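Local coordinates for SWD1-like protein (Myceliophthora thermophila, PDB 6E29) that probably serves, through this WD-repeat beta-propeller domain, as the Swd1 (Cps50) subunit of the COMPASS complex that methylates histone H3, at residues Phe107-Tyr112 / Phe129-Met134; Arg240-Pro245 / Ile257-Glu262; Ser289-His294 / Lys314-Val319. One frame throughout, in Å; residues are numbered along the deposited sequence.

Interaction 1. Residues Phe107-Tyr112 / Phe129-Met134; sequences FRAPVY and FEDQPM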
loop_
_atom_site.group_PDB
_atom_site.type_symbol
_atom_site.label_atom_id
_atom_site.label_comp_id
_atom_site.label_asym_id
_atom_site.label_seq_id
_atom_site.Cartn_x
_atom_site.Cartn_y
_atom_site.Cartn_z
ATOM N N PHE B 107 6.429 11.947 -12.507
ATOM C CA PHE B 107 7.351 10.892 -12.909
ATOM C C PHE B 107 7.179 10.609 -14.400
ATOM O O PHE B 107 6.482 11.329 -15.110
ATOM C CB PHE B 107 7.134 9.636 -12.057
ATOM C CG PHE B 107 7.459 9.829 -10.601
ATOM C CD1 PHE B 107 6.459 10.160 -9.692
ATOM C CD2 PHE B 107 8.773 9.725 -10.146
ATOM C CE1 PHE B 107 6.750 10.371 -8.348
ATOM C CE2 PHE B 107 9.078 9.929 -8.799
ATOM C CZ PHE B 107 8.045 10.252 -7.891
ATOM N N ARG B 108 7.792 9.536 -14.890
ATOM C CA ARG B 108 7.694 9.182 -16.304
ATOM C C ARG B 108 6.863 7.918 -16.524
ATOM O O ARG B 108 6.961 7.288 -17.584
ATOM C CB ARG B 108 9.089 9.022 -16.912
ATOM C CG ARG B 108 10.178 9.905 -16.290
ATOM C CD ARG B 108 11.572 9.539 -16.851
ATOM N NE ARG B 108 11.837 8.092 -16.746
ATOM C CZ ARG B 108 12.814 7.530 -16.024
ATOM N NH1 ARG B 108 13.668 8.279 -15.333
ATOM N NH2 ARG B 108 12.955 6.205 -16.001
ATOM N N ALA B 109 6.011 7.572 -15.566
ATOM C CA ALA B 109 5.349 6.278 -15.527
ATOM C C ALA B 109 4.228 6.336 -14.503
ATOM O O ALA B 109 4.285 7.131 -13.547
ATOM C CB ALA B 109 6.341 5.155 -15.174
ATOM N N PRO B 110 3.194 5.515 -14.668
ATOM C CA PRO B 110 2.148 5.406 -13.641
ATOM C C PRO B 110 2.732 5.042 -12.281
ATOM O O PRO B 110 3.700 4.281 -12.172
ATOM C CB PRO B 110 1.248 4.273 -14.162
ATOM C CG PRO B 110 1.482 4.278 -15.678
ATOM C CD PRO B 110 2.922 4.683 -15.860
ATOM N N VAL B 111 2.099 5.548 -11.229
ATOM C CA VAL B 111 2.562 5.316 -9.865
ATOM C C VAL B 111 1.733 4.175 -9.284
ATOM O O VAL B 111 0.505 4.287 -9.185
ATOM C CB VAL B 111 2.466 6.597 -9.011
ATOM C CG1 VAL B 111 3.132 6.409 -7.637
ATOM C CG2 VAL B 111 3.091 7.842 -9.753
ATOM N N TYR B 112 2.382 3.043 -8.971
ATOM C CA TYR B 112 1.682 1.985 -8.232
ATOM C C TYR B 112 1.199 2.503 -6.871
ATOM O O TYR B 112 0.111 2.168 -6.403
ATOM C CB TYR B 112 2.614 0.799 -7.993
ATOM C CG TYR B 112 2.917 -0.133 -9.152
ATOM C CD1 TYR B 112 1.896 -0.844 -9.804
ATOM C CD2 TYR B 112 4.257 -0.402 -9.503
ATOM C CE1 TYR B 112 2.192 -1.751 -10.808
ATOM C CE2 TYR B 112 4.560 -1.291 -10.513
ATOM C CZ TYR B 112 3.527 -1.977 -11.145
ATOM O OH TYR B 112 3.810 -2.855 -12.151
ATOM N N PHE B 129 5.182 1.870 -12.354
ATOM C CA PHE B 129 4.926 0.839 -13.342
ATOM C C PHE B 129 6.095 0.762 -14.343
ATOM O O PHE B 129 6.440 1.747 -15.013
ATOM C CB PHE B 129 3.591 1.112 -14.039
ATOM C CG PHE B 129 3.236 0.105 -15.107
ATOM C CD1 PHE B 129 2.960 -1.218 -14.773
ATOM C CD2 PHE B 129 3.168 0.484 -16.430
ATOM C CE1 PHE B 129 2.640 -2.148 -15.758
ATOM C CE2 PHE B 129 2.841 -0.442 -17.431
ATOM C CZ PHE B 129 2.591 -1.761 -17.092
ATOM N N GLU B 130 6.720 -0.408 -14.426
ATOM C CA GLU B 130 7.791 -0.646 -15.391
ATOM C C GLU B 130 8.880 0.421 -15.295
ATOM O O GLU B 130 9.492 0.783 -16.300
ATOM C CB GLU B 130 7.241 -0.720 -16.822
ATOM C CG GLU B 130 6.238 -1.856 -17.028
ATOM C CD GLU B 130 5.773 -2.049 -18.480
ATOM O OE1 GLU B 130 5.871 -1.105 -19.319
ATOM O OE2 GLU B 130 5.318 -3.188 -18.768
ATOM N N ASP B 131 9.112 0.945 -14.093
ATOM C CA ASP B 131 10.164 1.927 -13.876
ATOM C C ASP B 131 10.779 1.724 -12.494
ATOM O O ASP B 131 10.266 0.962 -11.671
ATOM C CB ASP B 131 9.648 3.344 -14.051
ATOM C CG ASP B 131 10.640 4.217 -14.763
ATOM O OD1 ASP B 131 11.885 3.970 -14.584
ATOM O OD2 ASP B 131 10.158 5.105 -15.520
ATOM N N GLN B 132 11.905 2.411 -12.257
ATOM C CA GLN B 132 12.648 2.233 -11.019
ATOM C C GLN B 132 11.927 2.889 -9.845
ATOM O O GLN B 132 11.411 4.003 -9.984
ATOM C CB GLN B 132 14.044 2.855 -11.157
ATOM C CG GLN B 132 14.809 2.369 -12.376
ATOM C CD GLN B 132 15.695 3.454 -12.992
ATOM O OE1 GLN B 132 16.921 3.349 -12.948
ATOM N NE2 GLN B 132 15.073 4.499 -13.577
ATOM N N PRO B 133 11.957 2.277 -8.660
ATOM C CA PRO B 133 11.320 2.901 -7.485
ATOM C C PRO B 133 12.123 4.102 -7.031
ATOM O O PRO B 133 13.317 4.174 -7.272
ATOM C CB PRO B 133 11.359 1.798 -6.426
ATOM C CG PRO B 133 12.571 0.971 -6.797
ATOM C CD PRO B 133 12.591 1.000 -8.317
ATOM N N MET B 134 11.449 5.059 -6.385
ATOM C CA MET B 134 12.093 6.342 -6.101
ATOM C C MET B 134 11.859 6.795 -4.662
ATOM O O MET B 134 10.777 6.607 -4.106
ATOM C CB MET B 134 11.584 7.455 -7.049
ATOM C CG MET B 134 11.759 7.186 -8.528
ATOM S SD MET B 134 13.489 7.227 -9.043
ATOM C CE MET B 134 13.866 8.920 -8.716
HETATM O O HOH W 1 6.266 -2.769 -13.183
#
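Arg108 and Asp131 form a salt bridge, with NH2 of Arg108 2.9 Å from OD1 of Asp131. The same NH2 lies 3.0 Å from OD2 of Asp131, so it faces both carboxylate oxygens. The two side chains cross at about a right angle, and the guanidinium and carboxylate planes stand 55° apart. The arginine chain bends at chi3, which turns NE back toward the acid. OD1 of Asp131 also accepts a bond from the backbone N of Gln132 at 2.8 Å, on its anti side. That second bond would limit how freely the carboxylate can turn.

The backbone bond across the contact runs from Phe129 N to Pro110 O, 2.8 Å long and nearly straight at 170°. A water extends the polar link. It lies 2.7 Å from OH of Tyr112, in the plane of the ring, and it accepts a hydrogen bond from the backbone N of Glu130.

Packing begins beside this bridge. One face of the Tyr112 ring receives CB of Phe129, offset toward the rim. The hydroxyl reaches the edge of the Phe129 ring, with OH 3.2 Å from CD1. A phenylalanine in place of Tyr112 would probably cost the water a partner and leave the Phe129 edge less closely packed. CB of Pro110 rests 3.9 Å from CB of Phe129. CB of Ala109 touches both Phe129 O and the Asp131 side chain. Further in, Phe107 CE2 meets Met134 CG at 3.8 Å, and Leu128 touches both side chains.

Residues 107-112 lead from strand 100-106, outermost in one sheet, into strand 111-117 of the next. This is the linker between two blades of a WD-type beta-propeller, packed on the loop of the second blade's 123-128/134-137 hairpin.

Interaction 2. Residues Arg240-Pro245 / Ile257-Glu262; sequences RTFIVP and IQLPLE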
loop_
_atom_site.group_PDB
_atom_site.type_symbol
_atom_site.label_atom_id
_atom_site.label_comp_id
_atom_site.label_asym_id
_atom_site.label_seq_id
_atom_site.Cartn_x
_atom_site.Cartn_y
_atom_site.Cartn_z
ATOM N N ARG B 240 -0.202 -13.513 3.145
ATOM C CA ARG B 240 0.792 -13.913 4.137
ATOM C C ARG B 240 1.032 -12.788 5.112
ATOM O O ARG B 240 1.060 -11.621 4.704
ATOM C CB ARG B 240 2.141 -14.225 3.492
ATOM C CG ARG B 240 2.010 -15.464 2.539
ATOM C CD ARG B 240 3.316 -15.630 1.761
ATOM N NE ARG B 240 3.338 -16.793 0.866
ATOM C CZ ARG B 240 2.943 -16.789 -0.400
ATOM N NH1 ARG B 240 2.458 -15.678 -0.976
ATOM N NH2 ARG B 240 3.032 -17.920 -1.108
ATOM N N THR B 241 1.235 -13.149 6.374
ATOM C CA THR B 241 1.732 -12.228 7.382
ATOM C C THR B 241 3.107 -12.694 7.828
ATOM O O THR B 241 3.391 -13.897 7.876
ATOM C CB THR B 241 0.801 -12.129 8.570
ATOM O OG1 THR B 241 0.506 -13.448 9.077
ATOM C CG2 THR B 241 -0.513 -11.411 8.122
ATOM N N PHE B 242 3.959 -11.735 8.139
ATOM C CA PHE B 242 5.309 -12.027 8.597
ATOM C C PHE B 242 5.630 -11.205 9.824
ATOM O O PHE B 242 5.117 -10.093 9.996
ATOM C CB PHE B 242 6.376 -11.702 7.567
ATOM C CG PHE B 242 6.243 -12.441 6.302
ATOM C CD1 PHE B 242 7.058 -13.539 6.022
ATOM C CD2 PHE B 242 5.318 -12.003 5.356
ATOM C CE1 PHE B 242 6.891 -14.225 4.820
ATOM C CE2 PHE B 242 5.151 -12.664 4.193
ATOM C CZ PHE B 242 5.965 -13.788 3.909
ATOM N N ILE B 243 6.555 -11.748 10.628
ATOM C CA ILE B 243 7.075 -11.088 11.830
ATOM C C ILE B 243 8.265 -10.234 11.422
ATOM O O ILE B 243 9.254 -10.764 10.929
ATOM C CB ILE B 243 7.497 -12.124 12.882
ATOM C CG1 ILE B 243 6.356 -13.122 13.121
ATOM C CG2 ILE B 243 7.887 -11.428 14.162
ATOM C CD1 ILE B 243 5.036 -12.446 13.475
ATOM N N VAL B 244 8.181 -8.928 11.621
ATOM C CA VAL B 244 9.210 -8.039 11.049
ATOM C C VAL B 244 10.416 -8.059 11.936
ATOM O O VAL B 244 10.277 -8.058 13.175
ATOM C CB VAL B 244 8.637 -6.620 10.881
ATOM C CG1 VAL B 244 9.741 -5.613 10.645
ATOM C CG2 VAL B 244 7.605 -6.546 9.733
ATOM N N PRO B 245 11.645 -8.127 11.397
ATOM C CA PRO B 245 12.829 -8.212 12.249
ATOM C C PRO B 245 13.114 -6.903 12.967
ATOM O O PRO B 245 12.592 -5.821 12.669
ATOM C CB PRO B 245 13.964 -8.569 11.289
ATOM C CG PRO B 245 13.524 -7.991 9.995
ATOM C CD PRO B 245 12.007 -8.210 9.966
ATOM N N ILE B 257 19.433 -11.703 9.875
ATOM C CA ILE B 257 18.106 -11.123 9.647
ATOM C C ILE B 257 17.210 -12.234 9.149
ATOM O O ILE B 257 17.557 -12.949 8.203
ATOM C CB ILE B 257 18.129 -9.957 8.643
ATOM C CG1 ILE B 257 18.671 -8.696 9.296
ATOM C CG2 ILE B 257 16.698 -9.647 8.166
ATOM C CD1 ILE B 257 18.642 -7.467 8.407
ATOM N N GLN B 258 16.066 -12.390 9.791
ATOM C CA GLN B 258 15.056 -13.320 9.322
ATOM C C GLN B 258 13.733 -12.598 9.205
ATOM O O GLN B 258 13.495 -11.582 9.865
ATOM C CB GLN B 258 14.946 -14.543 10.242
ATOM C CG GLN B 258 16.194 -15.445 10.130
ATOM C CD GLN B 258 16.361 -16.374 11.317
ATOM O OE1 GLN B 258 15.451 -16.507 12.149
ATOM N NE2 GLN B 258 17.551 -16.990 11.433
ATOM N N LEU B 259 12.878 -13.132 8.334
ATOM C CA LEU B 259 11.535 -12.604 8.109
ATOM C C LEU B 259 10.562 -13.777 8.202
ATOM O O LEU B 259 10.067 -14.282 7.190
ATOM C CB LEU B 259 11.475 -11.882 6.768
ATOM C CG LEU B 259 10.183 -11.119 6.523
ATOM C CD1 LEU B 259 9.908 -10.091 7.632
ATOM C CD2 LEU B 259 10.227 -10.478 5.123
ATOM N N PRO B 260 10.296 -14.260 9.406
ATOM C CA PRO B 260 9.576 -15.530 9.525
ATOM C C PRO B 260 8.100 -15.393 9.174
ATOM O O PRO B 260 7.432 -14.393 9.473
ATOM C CB PRO B 260 9.809 -15.936 10.988
ATOM C CG PRO B 260 10.099 -14.641 11.687
ATOM C CD PRO B 260 10.782 -13.746 10.703
ATOM N N LEU B 261 7.610 -16.384 8.447
ATOM C CA LEU B 261 6.191 -16.411 8.096
ATOM C C LEU B 261 5.342 -16.667 9.337
ATOM O O LEU B 261 5.609 -17.588 10.116
ATOM C CB LEU B 261 5.952 -17.505 7.059
ATOM C CG LEU B 261 4.526 -17.790 6.650
ATOM C CD1 LEU B 261 4.075 -16.625 5.838
ATOM C CD2 LEU B 261 4.525 -19.098 5.837
ATOM N N GLU B 262 4.290 -15.886 9.499
ATOM C CA GLU B 262 3.348 -16.096 10.591
ATOM C C GLU B 262 2.168 -16.962 10.143
ATOM O O GLU B 262 2.030 -18.100 10.588
ATOM C CB GLU B 262 2.855 -14.756 11.128
ATOM C CG GLU B 262 1.950 -14.973 12.366
ATOM C CD GLU B 262 1.255 -13.704 12.828
ATOM O OE1 GLU B 262 1.357 -13.346 14.042
ATOM O OE2 GLU B 262 0.615 -13.091 11.950
#
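Leu259 pushes its side chain into a hollow lined by Phe242, Ile243 and Pro245. Its CG is anti to the backbone N (chi1 -172°), which sets it 4.0 Å from CB of Phe242. CD1 of Leu259 makes the other contacts, 3.7 Å from CD of Pro245 and 3.4 Å from the carbonyl O of Ile243. CB of Phe242 lies beside the same methyl. Tyr209, from strand 207-212 of the neighbouring sheet, also touches Leu259.

Leu261 lies in a shallow hollow formed by the Phe242 face and CB of Arg240. Its CD1 lies over that face, 4.1 Å from the centroid of the Phe242 ring, in a CH-pi contact displaced toward the rim. The ring edge is occupied too, since Leu259 O lies near its plane. The Phe242 ring is thus bounded by the residues on both sides of Pro260.

The frame is the antiparallel pairing of strands 239-243 and 261-265, the last two strands of a propeller blade. Phe242 and Leu261 form a non-hydrogen-bonded pair. Glu262 N gives a 2.7 Å bond to Thr241 O, and Ile243 N gives one of 3.0 Å to Pro260 O. The modelled part of the connection has no helix or strand.

Ile243 makes a ridge from which Pro260 and Glu262 are both touched. Its CB meets CG of Pro260 at 3.8 Å, while its CD1 lies against the Glu262 carboxylate. The Ile243 and Glu262 side chains cross at about a right angle. Glu262 stays extended beyond CG and takes the Thr241 hydroxyl on the anti lone pair of OE2, with OG1 and OE2 2.9 Å apart. OG1 of Thr241 also bonds to His263 N, and Arg301 forms a salt bridge with OE1 of Glu262. Toward the far end, CG of Pro245 packs on CG2 of Ile257, and CB of Pro245 touches Gln258 O.

Interaction 3. Residues Ser289-His294 / Lys314-Val319; sequences STYNNH and KEEQGV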
loop_
_atom_site.group_PDB
_atom_site.type_symbol
_atom_site.label_atom_id
_atom_site.label_comp_id
_atom_site.label_asym_id
_atom_site.label_seq_id
_atom_site.Cartn_x
_atom_site.Cartn_y
_atom_site.Cartn_z
ATOM N N SER B 289 -10.646 -8.458 -0.237
ATOM C CA SER B 289 -11.608 -8.579 -1.330
ATOM C C SER B 289 -11.122 -9.606 -2.349
ATOM O O SER B 289 -9.932 -9.907 -2.447
ATOM C CB SER B 289 -11.798 -7.242 -2.035
ATOM O OG SER B 289 -10.523 -6.741 -2.438
ATOM N N THR B 290 -12.065 -10.117 -3.136
ATOM C CA THR B 290 -11.875 -11.303 -3.966
ATOM C C THR B 290 -12.038 -10.935 -5.425
ATOM O O THR B 290 -13.055 -10.333 -5.799
ATOM C CB THR B 290 -12.912 -12.361 -3.586
ATOM O OG1 THR B 290 -13.044 -12.386 -2.165
ATOM C CG2 THR B 290 -12.466 -13.754 -4.089
ATOM N N TYR B 291 -11.031 -11.273 -6.241
ATOM C CA TYR B 291 -11.125 -11.091 -7.684
ATOM C C TYR B 291 -12.301 -11.872 -8.227
ATOM O O TYR B 291 -12.512 -13.027 -7.851
ATOM C CB TYR B 291 -9.849 -11.582 -8.393
ATOM C CG TYR B 291 -8.792 -10.510 -8.532
ATOM C CD1 TYR B 291 -7.516 -10.678 -7.993
ATOM C CD2 TYR B 291 -9.081 -9.312 -9.176
ATOM C CE1 TYR B 291 -6.556 -9.687 -8.109
ATOM C CE2 TYR B 291 -8.135 -8.321 -9.295
ATOM C CZ TYR B 291 -6.892 -8.508 -8.752
ATOM O OH TYR B 291 -5.987 -7.510 -8.895
ATOM N N ASN B 292 -13.034 -11.245 -9.148
ATOM C CA ASN B 292 -14.162 -11.857 -9.850
ATOM C C ASN B 292 -15.223 -12.461 -8.930
ATOM O O ASN B 292 -15.962 -13.348 -9.346
ATOM C CB ASN B 292 -13.688 -12.896 -10.874
ATOM C CG ASN B 292 -13.129 -12.249 -12.111
ATOM O OD1 ASN B 292 -13.001 -11.020 -12.171
ATOM N ND2 ASN B 292 -12.818 -13.056 -13.122
ATOM N N ASN B 293 -15.361 -11.968 -7.701
ATOM C CA ASN B 293 -16.424 -12.436 -6.803
ATOM C C ASN B 293 -16.860 -11.266 -5.933
ATOM O O ASN B 293 -16.152 -10.259 -5.816
ATOM C CB ASN B 293 -15.953 -13.578 -5.882
ATOM C CG ASN B 293 -15.646 -14.888 -6.644
ATOM O OD1 ASN B 293 -14.531 -15.106 -7.163
ATOM N ND2 ASN B 293 -16.615 -15.782 -6.647
ATOM N N HIS B 294 -17.991 -11.433 -5.256
ATOM C CA HIS B 294 -18.512 -10.278 -4.523
ATOM C C HIS B 294 -18.111 -10.254 -3.052
ATOM O O HIS B 294 -18.206 -9.203 -2.410
ATOM C CB HIS B 294 -20.056 -10.232 -4.663
ATOM C CG HIS B 294 -20.750 -11.429 -4.091
ATOM N ND1 HIS B 294 -20.776 -12.653 -4.729
ATOM C CD2 HIS B 294 -21.423 -11.598 -2.925
ATOM C CE1 HIS B 294 -21.446 -13.520 -3.989
ATOM N NE2 HIS B 294 -21.854 -12.905 -2.890
ATOM N N LYS B 314 -24.290 -6.845 -4.266
ATOM C CA LYS B 314 -23.911 -7.837 -5.250
ATOM C C LYS B 314 -22.832 -7.284 -6.164
ATOM O O LYS B 314 -22.991 -7.334 -7.387
ATOM C CB LYS B 314 -25.138 -8.309 -6.051
ATOM C CG LYS B 314 -26.059 -7.211 -6.592
ATOM C CD LYS B 314 -27.100 -7.768 -7.594
ATOM C CE LYS B 314 -28.411 -6.979 -7.505
ATOM N NZ LYS B 314 -29.091 -7.141 -6.171
ATOM N N GLU B 315 -21.723 -6.760 -5.626
ATOM C CA GLU B 315 -20.709 -6.365 -6.587
ATOM C C GLU B 315 -19.308 -6.716 -6.121
ATOM O O GLU B 315 -19.010 -6.812 -4.923
ATOM C CB GLU B 315 -20.802 -4.872 -6.967
ATOM C CG GLU B 315 -20.235 -3.893 -5.988
ATOM C CD GLU B 315 -20.316 -2.458 -6.484
ATOM O OE1 GLU B 315 -19.692 -2.105 -7.511
ATOM O OE2 GLU B 315 -21.070 -1.687 -5.847
ATOM N N GLU B 316 -18.459 -6.923 -7.117
ATOM C CA GLU B 316 -17.042 -7.116 -6.847
ATOM C C GLU B 316 -16.463 -5.905 -6.108
ATOM O O GLU B 316 -16.726 -4.756 -6.469
ATOM C CB GLU B 316 -16.297 -7.339 -8.172
ATOM C CG GLU B 316 -14.904 -7.939 -7.970
ATOM C CD GLU B 316 -14.184 -8.288 -9.272
ATOM O OE1 GLU B 316 -12.917 -8.409 -9.255
ATOM O OE2 GLU B 316 -14.889 -8.441 -10.308
ATOM N N GLN B 317 -15.645 -6.166 -5.073
ATOM C CA GLN B 317 -15.051 -5.112 -4.262
ATOM C C GLN B 317 -13.557 -4.971 -4.580
ATOM O O GLN B 317 -12.871 -5.951 -4.877
ATOM C CB GLN B 317 -15.216 -5.415 -2.767
ATOM C CG GLN B 317 -16.670 -5.683 -2.380
ATOM C CD GLN B 317 -17.487 -4.411 -2.415
ATOM O OE1 GLN B 317 -16.960 -3.327 -2.201
ATOM N NE2 GLN B 317 -18.769 -4.537 -2.689
ATOM N N GLY B 318 -13.057 -3.739 -4.504
ATOM C CA GLY B 318 -11.659 -3.463 -4.748
ATOM C C GLY B 318 -10.903 -3.123 -3.489
ATOM O O GLY B 318 -10.652 -3.987 -2.634
ATOM N N VAL B 319 -10.489 -1.852 -3.370
ATOM C CA VAL B 319 -9.644 -1.462 -2.232
ATOM C C VAL B 319 -10.461 -1.533 -0.967
ATOM O O VAL B 319 -11.605 -1.059 -0.941
ATOM C CB VAL B 319 -9.090 -0.042 -2.430
ATOM C CG1 VAL B 319 -8.637 0.596 -1.087
ATOM C CG2 VAL B 319 -7.912 -0.088 -3.423
HETATM O O HOH W 2 -14.763 -8.905 -3.695
#
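Glu316 reaches across to the turn at Asn292, and its carboxylate lies beside the Asn292 side chain. The two chains point the same way, with amide and carboxylate planes 86° apart. CG of Glu316 is anti to the backbone N (chi1 -164°) and the rest of the chain is extended, which carries the carboxylate to the turn. OE1 accepts a bond from the backbone N of Asn292 at 2.8 Å. The N-H arrives from above the carboxylate plane, 80° out of it. Thr290 to Asn293 make a type II beta turn, so the acid grips the turn by one of its inner amides. On the way, CG of Glu316 passes 3.4 Å from Asn293 O.

Ser289 works from the other end. Its OG bonds to Gly318 O at 2.8 Å, in the carbonyl plane on a lone pair. The same OG is hydrogen-bonded to His276 N. CB of Ser289 packs 3.9 Å from CB of Gln317. A water bridges the two segments, taking bonds from Thr290 N and Gln317 N, and lies 2.9 Å from Asn293 O.

His294 turns its ring away toward Glu311, which bonds to NE2. Its CB rests 3.6 Å from Glu315 O, and CG of Gln317 lies near His294 O.

Strand 285-290 and its turn belong to one blade. Strand 317-322 is an outermost strand of the next, the blade that strand 19-23 completes. No strand pairing joins them; side-chain bonds, a water and CA-H...O contacts do. This is an interface between neighbouring blades of a WD-type beta-propeller.

How the interactions relate
The three contacts follow one another along the chain, each closing before the next opens. None touches another. Their centres lie 26 to 28 Å apart, and the nearest atoms of interactions 1 and 3 are about 9 Å apart. The chain folds into seven four-stranded antiparallel sheets, the blades of a propeller, and the contacts sit in different parts of that ring. Interaction 1 concerns the linker into the sheet that begins with strand 111-117. Interaction 2 lies inside one blade, between strands 239-243 and 261-265. Interactions 1 and 3 join successive blades. The last blade, reached by interaction 3, shares strand 19-23 with the start of the chain and so closes the ring.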